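Purine nucleoside phosphorylase (Anopheles gambiae, PDB 2P4S) catalyses the phosphorolysis of purine (deoxy)nucleosides such as inosine and 2'-deoxyinosine to the free base and pentose 1-phosphate in purine salvage. Local coordinates at residues G203-K208 with N328-S333; M215-H220 with C320-L325; G275-L280 with V299-M304. One frame throughout, in Å; residues are numbered along the deposited sequence.

Contact 1 (G203-K208 with N328-S333); sequences GGANPK and NMCTMS. With DIH (7-[[(3R,4R)-3-(hydroxymethyl)-4-oxidanyl-pyrrolidin-1-ium-1-yl]methyl]-3,5-dihydropyrrolo[3,2-d]pyrimidin-4-one), chain F.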
loop_
_atom_site.group_PDB
_atom_site.type_symbol
_atom_site.label_atom_id
_atom_site.label_comp_id
_atom_site.label_asym_id
_atom_site.label_seq_id
_atom_site.Cartn_x
_atom_site.Cartn_y
_atom_site.Cartn_z
ATOM N N GLY A 203 -13.015 -14.646 3.684
ATOM C CA GLY A 203 -13.990 -14.692 2.591
ATOM C C GLY A 203 -13.404 -15.605 1.528
ATOM O O GLY A 203 -12.204 -15.513 1.222
ATOM N N GLY A 204 -14.234 -16.497 0.981
ATOM C CA GLY A 204 -13.784 -17.382 -0.120
ATOM C C GLY A 204 -13.827 -16.602 -1.433
ATOM O O GLY A 204 -14.923 -16.263 -1.914
ATOM N N ALA A 205 -12.652 -16.261 -1.975
ATOM C CA ALA A 205 -12.575 -15.593 -3.291
ATOM C C ALA A 205 -12.573 -16.649 -4.398
ATOM O O ALA A 205 -12.986 -16.392 -5.509
ATOM C CB ALA A 205 -11.325 -14.672 -3.395
ATOM N N ASN A 206 -12.087 -17.836 -4.076
ATOM C CA ASN A 206 -12.139 -18.975 -4.984
ATOM C C ASN A 206 -13.604 -19.506 -5.065
ATOM O O ASN A 206 -14.167 -19.957 -4.075
ATOM C CB ASN A 206 -11.143 -20.038 -4.515
ATOM C CG ASN A 206 -11.004 -21.183 -5.498
ATOM O OD1 ASN A 206 -11.987 -21.677 -6.049
ATOM N ND2 ASN A 206 -9.787 -21.617 -5.707
ATOM N N PRO A 207 -14.253 -19.401 -6.244
ATOM C CA PRO A 207 -15.690 -19.805 -6.261
ATOM C C PRO A 207 -16.007 -21.311 -6.077
ATOM O O PRO A 207 -17.182 -21.664 -6.001
ATOM C CB PRO A 207 -16.201 -19.295 -7.619
ATOM C CG PRO A 207 -14.993 -19.148 -8.486
ATOM C CD PRO A 207 -13.795 -18.869 -7.546
ATOM N N LYS A 208 -14.987 -22.169 -5.973
ATOM C CA LYS A 208 -15.215 -23.598 -5.723
ATOM C C LYS A 208 -15.248 -23.899 -4.251
ATOM O O LYS A 208 -15.749 -24.957 -3.863
ATOM C CB LYS A 208 -14.226 -24.472 -6.508
ATOM C CG LYS A 208 -14.481 -24.167 -8.004
ATOM C CD LYS A 208 -14.131 -25.271 -8.971
ATOM C CE LYS A 208 -12.724 -25.133 -9.591
ATOM N NZ LYS A 208 -12.599 -26.093 -10.758
ATOM N N ASN A 328 -17.821 -17.078 4.623
ATOM C CA ASN A 328 -18.686 -16.385 3.717
ATOM C C ASN A 328 -17.981 -16.408 2.401
ATOM O O ASN A 328 -16.738 -16.449 2.348
ATOM C CB ASN A 328 -18.958 -14.917 4.134
ATOM C CG ASN A 328 -17.672 -14.085 4.264
ATOM O OD1 ASN A 328 -16.852 -14.301 5.203
ATOM N ND2 ASN A 328 -17.493 -13.123 3.341
ATOM N N MET A 329 -18.783 -16.381 1.343
ATOM C CA MET A 329 -18.265 -16.294 -0.001
ATOM C C MET A 329 -18.099 -14.817 -0.301
ATOM O O MET A 329 -18.918 -14.005 0.123
ATOM C CB MET A 329 -19.226 -16.993 -1.012
ATOM C CG MET A 329 -19.307 -18.540 -0.861
ATOM S SD MET A 329 -17.675 -19.335 -0.635
ATOM C CE MET A 329 -16.965 -19.187 -2.278
ATOM N N CYS A 330 -17.010 -14.460 -0.974
ATOM C CA CYS A 330 -16.834 -13.083 -1.438
ATOM C C CYS A 330 -17.908 -12.799 -2.501
ATOM O O CYS A 330 -18.268 -13.695 -3.283
ATOM C CB CYS A 330 -15.458 -12.912 -2.063
ATOM S SG CYS A 330 -14.147 -12.993 -0.882
ATOM N N THR A 331 -18.393 -11.558 -2.540
ATOM C CA THR A 331 -19.336 -11.139 -3.568
ATOM C C THR A 331 -18.692 -11.075 -4.957
ATOM O O THR A 331 -17.751 -10.309 -5.201
ATOM C CB THR A 331 -20.000 -9.779 -3.242
ATOM O OG1 THR A 331 -20.436 -9.775 -1.871
ATOM C CG2 THR A 331 -21.235 -9.538 -4.180
ATOM N N MET A 332 -19.246 -11.841 -5.885
ATOM C CA MET A 332 -18.586 -11.956 -7.180
ATOM C C MET A 332 -19.340 -11.375 -8.397
ATOM O O MET A 332 -18.885 -11.456 -9.528
ATOM C CB MET A 332 -18.160 -13.408 -7.359
ATOM C CG MET A 332 -16.930 -13.684 -6.466
ATOM S SD MET A 332 -16.874 -15.404 -6.434
ATOM C CE MET A 332 -16.232 -15.912 -4.797
ATOM N N SER A 333 -20.445 -10.702 -8.118
ATOM C CA SER A 333 -21.327 -10.222 -9.136
ATOM C C SER A 333 -22.113 -9.015 -8.617
ATOM O O SER A 333 -22.431 -8.962 -7.433
ATOM C CB SER A 333 -22.269 -11.372 -9.515
ATOM O OG SER A 333 -23.528 -10.888 -9.889
HETATM O "O5'" DIH F . -16.203 -10.027 10.272
HETATM C "C5'" DIH F . -15.065 -9.153 10.136
HETATM C "C4'" DIH F . -13.893 -9.873 10.758
HETATM C "C6'" DIH F . -13.710 -11.283 10.152
HETATM C "C3'" DIH F . -12.614 -9.106 10.498
HETATM O "O3'" DIH F . -11.754 -9.282 11.626
HETATM C "C2'" DIH F . -11.991 -9.832 9.321
HETATM N "N1'" DIH F . -12.318 -11.263 9.619
HETATM C C10 DIH F . -11.988 -12.116 8.468
HETATM C C9 DIH F . -12.944 -12.150 7.294
HETATM C C8 DIH F . -14.052 -13.029 7.161
HETATM N N7 DIH F . -14.652 -12.787 5.963
HETATM C C5 DIH F . -13.989 -11.795 5.314
HETATM C C6 DIH F . -14.126 -11.149 3.977
HETATM O O6 DIH F . -15.075 -11.472 3.150
HETATM N N1 DIH F . -13.208 -10.200 3.695
HETATM C C2 DIH F . -12.207 -9.829 4.549
HETATM N N3 DIH F . -12.032 -10.412 5.745
HETATM C C4 DIH F . -12.915 -11.395 6.127
#

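Contact 2 (M215-H220 with C320-L325); sequences MLIKDH and CFAFSL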
loop_
_atom_site.group_PDB
_atom_site.type_symbol
_atom_site.label_atom_id
_atom_site.label_comp_id
_atom_site.label_asym_id
_atom_site.label_seq_id
_atom_site.Cartn_x
_atom_site.Cartn_y
_atom_site.Cartn_z
ATOM N N MET A 215 -9.516 -23.743 4.559
ATOM C CA MET A 215 -8.409 -23.624 3.642
ATOM C C MET A 215 -7.087 -23.586 4.380
ATOM O O MET A 215 -6.792 -22.591 5.036
ATOM C CB MET A 215 -8.529 -22.358 2.796
ATOM C CG MET A 215 -7.544 -22.355 1.608
ATOM S SD MET A 215 -7.238 -20.724 0.981
ATOM C CE MET A 215 -6.217 -19.990 2.294
ATOM N N LEU A 216 -6.268 -24.636 4.227
ATOM C CA LEU A 216 -4.843 -24.544 4.584
ATOM C C LEU A 216 -4.211 -23.403 3.812
ATOM O O LEU A 216 -4.396 -23.256 2.612
ATOM C CB LEU A 216 -4.051 -25.815 4.271
ATOM C CG LEU A 216 -4.703 -27.105 4.795
ATOM C CD1 LEU A 216 -3.968 -28.335 4.320
ATOM C CD2 LEU A 216 -4.920 -27.076 6.341
ATOM N N ILE A 217 -3.424 -22.612 4.518
ATOM C CA ILE A 217 -2.687 -21.562 3.873
ATOM C C ILE A 217 -1.387 -22.173 3.399
ATOM O O ILE A 217 -0.582 -22.683 4.187
ATOM C CB ILE A 217 -2.519 -20.316 4.786
ATOM C CG1 ILE A 217 -3.901 -19.871 5.305
ATOM C CG2 ILE A 217 -1.741 -19.194 4.020
ATOM C CD1 ILE A 217 -3.894 -18.632 6.274
ATOM N N LYS A 218 -1.233 -22.171 2.084
ATOM C CA LYS A 218 -0.049 -22.673 1.471
ATOM C C LYS A 218 0.911 -21.499 1.245
ATOM O O LYS A 218 2.128 -21.682 1.221
ATOM C CB LYS A 218 -0.417 -23.362 0.146
ATOM C CG LYS A 218 0.790 -23.870 -0.626
ATOM C CD LYS A 218 0.399 -24.586 -1.952
ATOM C CE LYS A 218 1.596 -25.436 -2.457
ATOM N NZ LYS A 218 1.161 -26.079 -3.799
ATOM N N ASP A 219 0.352 -20.300 1.058
ATOM C CA ASP A 219 1.142 -19.134 0.768
ATOM C C ASP A 219 0.298 -17.893 0.992
ATOM O O ASP A 219 -0.912 -17.995 1.161
ATOM C CB ASP A 219 1.648 -19.173 -0.692
ATOM C CG ASP A 219 2.989 -18.457 -0.856
ATOM O OD1 ASP A 219 3.444 -17.782 0.115
ATOM O OD2 ASP A 219 3.566 -18.531 -1.945
ATOM N N HIS A 220 0.934 -16.736 1.015
ATOM C CA HIS A 220 0.188 -15.495 1.087
ATOM C C HIS A 220 0.775 -14.448 0.103
ATOM O O HIS A 220 1.865 -14.607 -0.444
ATOM C CB HIS A 220 0.126 -14.960 2.555
ATOM C CG HIS A 220 1.443 -14.499 3.096
ATOM N ND1 HIS A 220 1.928 -14.898 4.323
ATOM C CD2 HIS A 220 2.391 -13.696 2.559
ATOM C CE1 HIS A 220 3.109 -14.335 4.523
ATOM N NE2 HIS A 220 3.407 -13.596 3.470
ATOM N N CYS A 320 5.676 -22.667 11.165
ATOM C CA CYS A 320 4.329 -22.113 11.041
ATOM C C CYS A 320 3.371 -23.020 10.287
ATOM O O CYS A 320 3.744 -23.620 9.266
ATOM C CB CYS A 320 4.366 -20.762 10.316
ATOM S SG CYS A 320 5.347 -19.480 11.138
ATOM N N PHE A 321 2.150 -23.112 10.829
ATOM C CA PHE A 321 1.034 -23.788 10.222
ATOM C C PHE A 321 -0.119 -22.781 10.353
ATOM O O PHE A 321 -0.250 -22.107 11.380
ATOM C CB PHE A 321 0.691 -25.099 10.970
ATOM C CG PHE A 321 -0.559 -25.757 10.467
ATOM C CD1 PHE A 321 -1.727 -25.758 11.239
ATOM C CD2 PHE A 321 -0.600 -26.327 9.169
ATOM C CE1 PHE A 321 -2.912 -26.307 10.758
ATOM C CE2 PHE A 321 -1.787 -26.903 8.659
ATOM C CZ PHE A 321 -2.944 -26.913 9.454
ATOM N N ALA A 322 -0.921 -22.637 9.309
ATOM C CA ALA A 322 -2.052 -21.717 9.359
ATOM C C ALA A 322 -3.205 -22.159 8.471
ATOM O O ALA A 322 -2.983 -22.774 7.435
ATOM C CB ALA A 322 -1.595 -20.297 8.959
ATOM N N PHE A 323 -4.430 -21.843 8.887
ATOM C CA PHE A 323 -5.613 -22.042 8.054
ATOM C C PHE A 323 -6.653 -20.950 8.212
ATOM O O PHE A 323 -6.709 -20.290 9.243
ATOM C CB PHE A 323 -6.268 -23.406 8.282
ATOM C CG PHE A 323 -6.758 -23.640 9.677
ATOM C CD1 PHE A 323 -8.052 -23.279 10.042
ATOM C CD2 PHE A 323 -5.956 -24.280 10.613
ATOM C CE1 PHE A 323 -8.527 -23.530 11.294
ATOM C CE2 PHE A 323 -6.437 -24.530 11.888
ATOM C CZ PHE A 323 -7.732 -24.165 12.219
ATOM N N SER A 324 -7.481 -20.817 7.171
ATOM C CA SER A 324 -8.659 -19.966 7.151
ATOM C C SER A 324 -9.919 -20.851 7.211
ATOM O O SER A 324 -10.071 -21.795 6.403
ATOM C CB SER A 324 -8.714 -19.179 5.834
ATOM O OG SER A 324 -7.648 -18.267 5.652
ATOM N N LEU A 325 -10.831 -20.532 8.136
ATOM C CA LEU A 325 -12.207 -20.988 8.019
ATOM C C LEU A 325 -12.921 -20.015 7.054
ATOM O O LEU A 325 -12.945 -18.798 7.302
ATOM C CB LEU A 325 -12.897 -20.978 9.391
ATOM C CG LEU A 325 -14.343 -21.480 9.461
ATOM C CD1 LEU A 325 -14.486 -22.986 9.095
ATOM C CD2 LEU A 325 -14.854 -21.230 10.877
HETATM O O HOH W 1 -0.170 -23.831 6.766
#

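Contact 3 (G275-L280 with V299-M304); sequences GVYTCL and VDAIGM. With DIH (7-[[(3R,4R)-3-(hydroxymethyl)-4-oxidanyl-pyrrolidin-1-ium-1-yl]methyl]-3,5-dihydropyrrolo[3,2-d]pyrimidin-4-one), chain F.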
loop_
_atom_site.group_PDB
_atom_site.type_symbol
_atom_site.label_atom_id
_atom_site.label_comp_id
_atom_site.label_asym_id
_atom_site.label_seq_id
_atom_site.Cartn_x
_atom_site.Cartn_y
_atom_site.Cartn_z
ATOM N N GLY A 275 -4.750 -23.102 -0.289
ATOM C CA GLY A 275 -4.514 -22.026 -1.239
ATOM C C GLY A 275 -3.915 -20.811 -0.600
ATOM O O GLY A 275 -3.224 -20.914 0.404
ATOM N N VAL A 276 -4.115 -19.670 -1.263
ATOM C CA VAL A 276 -3.353 -18.456 -1.017
ATOM C C VAL A 276 -4.226 -17.462 -0.262
ATOM O O VAL A 276 -5.371 -17.166 -0.678
ATOM C CB VAL A 276 -2.774 -17.875 -2.375
ATOM C CG1 VAL A 276 -2.037 -16.513 -2.175
ATOM C CG2 VAL A 276 -1.861 -18.958 -3.155
ATOM N N TYR A 277 -3.661 -16.880 0.818
ATOM C CA TYR A 277 -4.441 -15.975 1.715
ATOM C C TYR A 277 -3.898 -14.577 1.541
ATOM O O TYR A 277 -2.734 -14.429 1.227
ATOM C CB TYR A 277 -4.344 -16.447 3.155
ATOM C CG TYR A 277 -4.846 -15.477 4.193
ATOM C CD1 TYR A 277 -6.184 -15.511 4.623
ATOM C CD2 TYR A 277 -3.966 -14.573 4.825
ATOM C CE1 TYR A 277 -6.648 -14.644 5.600
ATOM C CE2 TYR A 277 -4.425 -13.703 5.814
ATOM C CZ TYR A 277 -5.757 -13.749 6.204
ATOM O OH TYR A 277 -6.205 -12.900 7.192
ATOM N N THR A 278 -4.731 -13.542 1.637
ATOM C CA THR A 278 -4.149 -12.197 1.689
ATOM C C THR A 278 -4.783 -11.440 2.877
ATOM O O THR A 278 -5.948 -11.714 3.205
ATOM C CB THR A 278 -4.276 -11.404 0.377
ATOM O OG1 THR A 278 -3.394 -10.272 0.435
ATOM C CG2 THR A 278 -5.725 -10.900 0.145
ATOM N N CYS A 279 -4.027 -10.516 3.461
ATOM C CA CYS A 279 -4.442 -9.680 4.580
ATOM C C CYS A 279 -4.692 -8.242 4.105
ATOM O O CYS A 279 -3.743 -7.519 3.776
ATOM C CB CYS A 279 -3.361 -9.691 5.672
ATOM S SG CYS A 279 -3.697 -8.582 7.080
ATOM N N LEU A 280 -5.957 -7.828 4.064
ATOM C CA LEU A 280 -6.296 -6.440 3.675
ATOM C C LEU A 280 -6.495 -5.588 4.943
ATOM O O LEU A 280 -6.769 -6.121 5.991
ATOM C CB LEU A 280 -7.559 -6.409 2.788
ATOM C CG LEU A 280 -7.612 -7.368 1.582
ATOM C CD1 LEU A 280 -8.829 -7.120 0.731
ATOM C CD2 LEU A 280 -6.364 -7.208 0.721
ATOM N N VAL A 299 -5.235 -14.998 -5.349
ATOM C CA VAL A 299 -5.762 -15.087 -3.977
ATOM C C VAL A 299 -7.005 -15.979 -3.909
ATOM O O VAL A 299 -8.010 -15.754 -4.639
ATOM C CB VAL A 299 -6.078 -13.656 -3.413
ATOM C CG1 VAL A 299 -6.886 -13.710 -2.086
ATOM C CG2 VAL A 299 -4.780 -12.810 -3.293
ATOM N N ASP A 300 -6.976 -16.955 -2.991
ATOM C CA ASP A 300 -8.167 -17.792 -2.751
ATOM C C ASP A 300 -9.010 -17.362 -1.586
ATOM O O ASP A 300 -10.201 -17.615 -1.596
ATOM C CB ASP A 300 -7.793 -19.282 -2.575
ATOM C CG ASP A 300 -7.103 -19.812 -3.788
ATOM O OD1 ASP A 300 -7.774 -20.021 -4.847
ATOM O OD2 ASP A 300 -5.889 -19.931 -3.728
ATOM N N ALA A 301 -8.386 -16.755 -0.575
ATOM C CA ALA A 301 -9.076 -16.427 0.682
ATOM C C ALA A 301 -8.675 -15.022 1.109
ATOM O O ALA A 301 -7.514 -14.696 1.093
ATOM C CB ALA A 301 -8.765 -17.454 1.813
ATOM N N ILE A 302 -9.659 -14.199 1.440
ATOM C CA ILE A 302 -9.407 -12.801 1.782
ATOM C C ILE A 302 -9.728 -12.544 3.247
ATOM O O ILE A 302 -10.844 -12.835 3.706
ATOM C CB ILE A 302 -10.227 -11.806 0.910
ATOM C CG1 ILE A 302 -9.861 -11.937 -0.597
ATOM C CG2 ILE A 302 -9.955 -10.345 1.401
ATOM C CD1 ILE A 302 -10.982 -11.333 -1.615
ATOM N N GLY A 303 -8.756 -11.991 3.967
ATOM C CA GLY A 303 -8.923 -11.745 5.372
ATOM C C GLY A 303 -8.319 -10.430 5.785
ATOM O O GLY A 303 -8.021 -9.612 4.924
ATOM N N MET A 304 -8.122 -10.246 7.104
ATOM C CA MET A 304 -7.556 -9.001 7.654
ATOM C C MET A 304 -6.551 -9.216 8.793
ATOM O O MET A 304 -6.436 -8.358 9.663
ATOM C CB MET A 304 -8.689 -8.096 8.180
ATOM C CG MET A 304 -9.758 -7.762 7.128
ATOM S SD MET A 304 -11.035 -6.777 7.850
ATOM C CE MET A 304 -12.228 -6.586 6.504
HETATM O "O5'" DIH F . -16.203 -10.027 10.272
HETATM C "C5'" DIH F . -15.065 -9.153 10.136
HETATM C "C4'" DIH F . -13.893 -9.873 10.758
HETATM C "C6'" DIH F . -13.710 -11.283 10.152
HETATM C "C3'" DIH F . -12.614 -9.106 10.498
HETATM O "O3'" DIH F . -11.754 -9.282 11.626
HETATM C "C2'" DIH F . -11.991 -9.832 9.321
HETATM N "N1'" DIH F . -12.318 -11.263 9.619
HETATM C C10 DIH F . -11.988 -12.116 8.468
HETATM C C9 DIH F . -12.944 -12.150 7.294
HETATM C C8 DIH F . -14.052 -13.029 7.161
HETATM N N7 DIH F . -14.652 -12.787 5.963
HETATM C C5 DIH F . -13.989 -11.795 5.314
HETATM C C6 DIH F . -14.126 -11.149 3.977
HETATM O O6 DIH F . -15.075 -11.472 3.150
HETATM N N1 DIH F . -13.208 -10.200 3.695
HETATM C C2 DIH F . -12.207 -9.829 4.549
HETATM N N3 DIH F . -12.032 -10.412 5.745
HETATM C C4 DIH F . -12.915 -11.395 6.127
HETATM O O HOH W 2 -8.635 -12.891 8.414
#

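Contact 1 (G203-K208 with N328-S333)
Gly204 lies against the chain from Asn328 to Cys330 as a parallel bridge, with its two peptide groups bonded to either side of Met329. Gly204 N donates to Asn328 O and Cys330 N to Gly204 O, each at 2.9 Å. The side chains then split between the two faces. Met329 bends at both chi2 and chi3, which folds its methyl back over the other segment until CE lies 3.4 Å from Asn206 O. Met332 comes from farther along, its CE against both Gly204 O (3.2 Å) and Ala205 O (3.4 Å) and its SD alongside Pro207 CB. On the face of Asn328, Cys330 SG rests 3.6 Å from Gly203 C. Asn328 itself holds CG between its backbone N and carbonyl carbon (chi1 58°), and the amide is presented to the bound inhibitor DIH: OD1 accepts from DIH N7 at 2.8 Å, and ND2 donates to DIH O6 at 2.9 Å. Both bonds have angles of 171° at hydrogen. The pairing matches the inhibitor's N7-H and 6-oxo group; a substrate would be expected to gain the N7 proton only as its glycosidic bond breaks, while ND2 suits a 6-oxo purine, consistent with inactivity on adenosine.

Contact 2 (M215-H220 with C320-L325)
Ile217 reaches from strand 214-221 over Ala322 and Ser324 of the antiparallel strand 319-329. Its CB lies 3.6 Å from Ala322 O, the carbonyl that also accepts from Ile217 N, and CG1 continues past that oxygen to Phe323 CA. With CG1 anti to the carbonyl carbon and chi2 extended (179°), CD1 ends between Ala322 CB, at 3.9 Å, and Ser324 OG, at 3.8 Å. Ser324 OG has its polar partner in Asn200, so the methyl meets it by packing alone. Beyond this point the strands diverge: a water spans the gap, donating to Ile217 O and accepting from Ala322 N. Toward the other end Met215 and Ser324 form a hydrogen-bonded pair, Met215 N to Ser324 O at 2.7 Å and Ser324 N to Met215 O at 2.9 Å. Leu216 points to the other face, where CD2 touches Phe321 CZ at 3.7 Å, the two side chains crossing obliquely. The strand axes make an angle of 130°, well short of antiparallel, in keeping with so short a paired region. Helix 253-265 packs on Leu216 and Phe321, while on the Ile217 face Tyr277 of strand 272-279 touches both Ile217 and Ser324.

Contact 3 (G275-L280 with V299-M304)
Asp300 turns CG beside its own backbone N (chi1 -60°), bringing the carboxylate back to receive Val276 N on the anti lone pair of OD2 at 3.0 Å; its OD1 is bonded to Asn206. In Tyr277, CG is anti to the backbone N (168°), which carries the ring along the neighbouring strand past Ala301 to Gly303, which it meets obliquely, with OH 3.5 Å from Gly303 CA. Val276 O accepts from both Asp300 N and Ala301 N, so both backbone polar atoms of Val276 are held by the 299-304 segment, the oxygen twice. From there the parallel pairing continues regularly: Thr278 N donates to Ala301 O, Gly303 N to Thr278 O, and Leu280 N to Gly303 O, the last nearly straight at 174°. On the face away from the tyrosine, the side chains of Thr278 and Val299 cross at about a right angle, Thr278 CG2 3.8 Å from Val299 CG1. Farther along, Leu280 CD1 presses on Ile302 CG2 at 3.5 Å, closer than usual for two methyl carbons. Tyr277 OH donates to a water in its ring plane at 2.7 Å, and the same water accepts from Met304 N; the hydroxyl also accepts from the backbone of Ser305, a phosphate-binding residue. Met304 leaves the strand with an extended chain beyond CG, laying SD 3.5 Å from DIH C2' and CE beside the ring carbon C2. Ile302 O and Gly303 CA pack near DIH N3. Strand 272-279, helix 288-296 and strand 301-303 make a beta-alpha-beta crossover, and the end of its second strand forms part of the nucleoside pocket of this phosphorylase fold.

Overall arrangement
From the N terminus, strand 195-204 enters contact 1, and the chain then passes into strand 214-221 of contact 2 and strand 272-279 of contact 3. Contact 3 closes first, after helix 288-296, and lies nested within the loop closed by contact 2 at 320-325; the continuing strand 319-329 then closes contact 1 around both. No loops cross. All three belong to one mixed sheet. Contact 3 touches both others: Lys218 N bonds to Gly275 O (2.9 Å), and Ala205 N to Asp300 O (2.8 Å). Contacts 1 and 2 share strand 319-329, their centres about 17 Å apart. Contacts 1 and 3 both reach DIH, whereas contact 2 lies deeper in the chain.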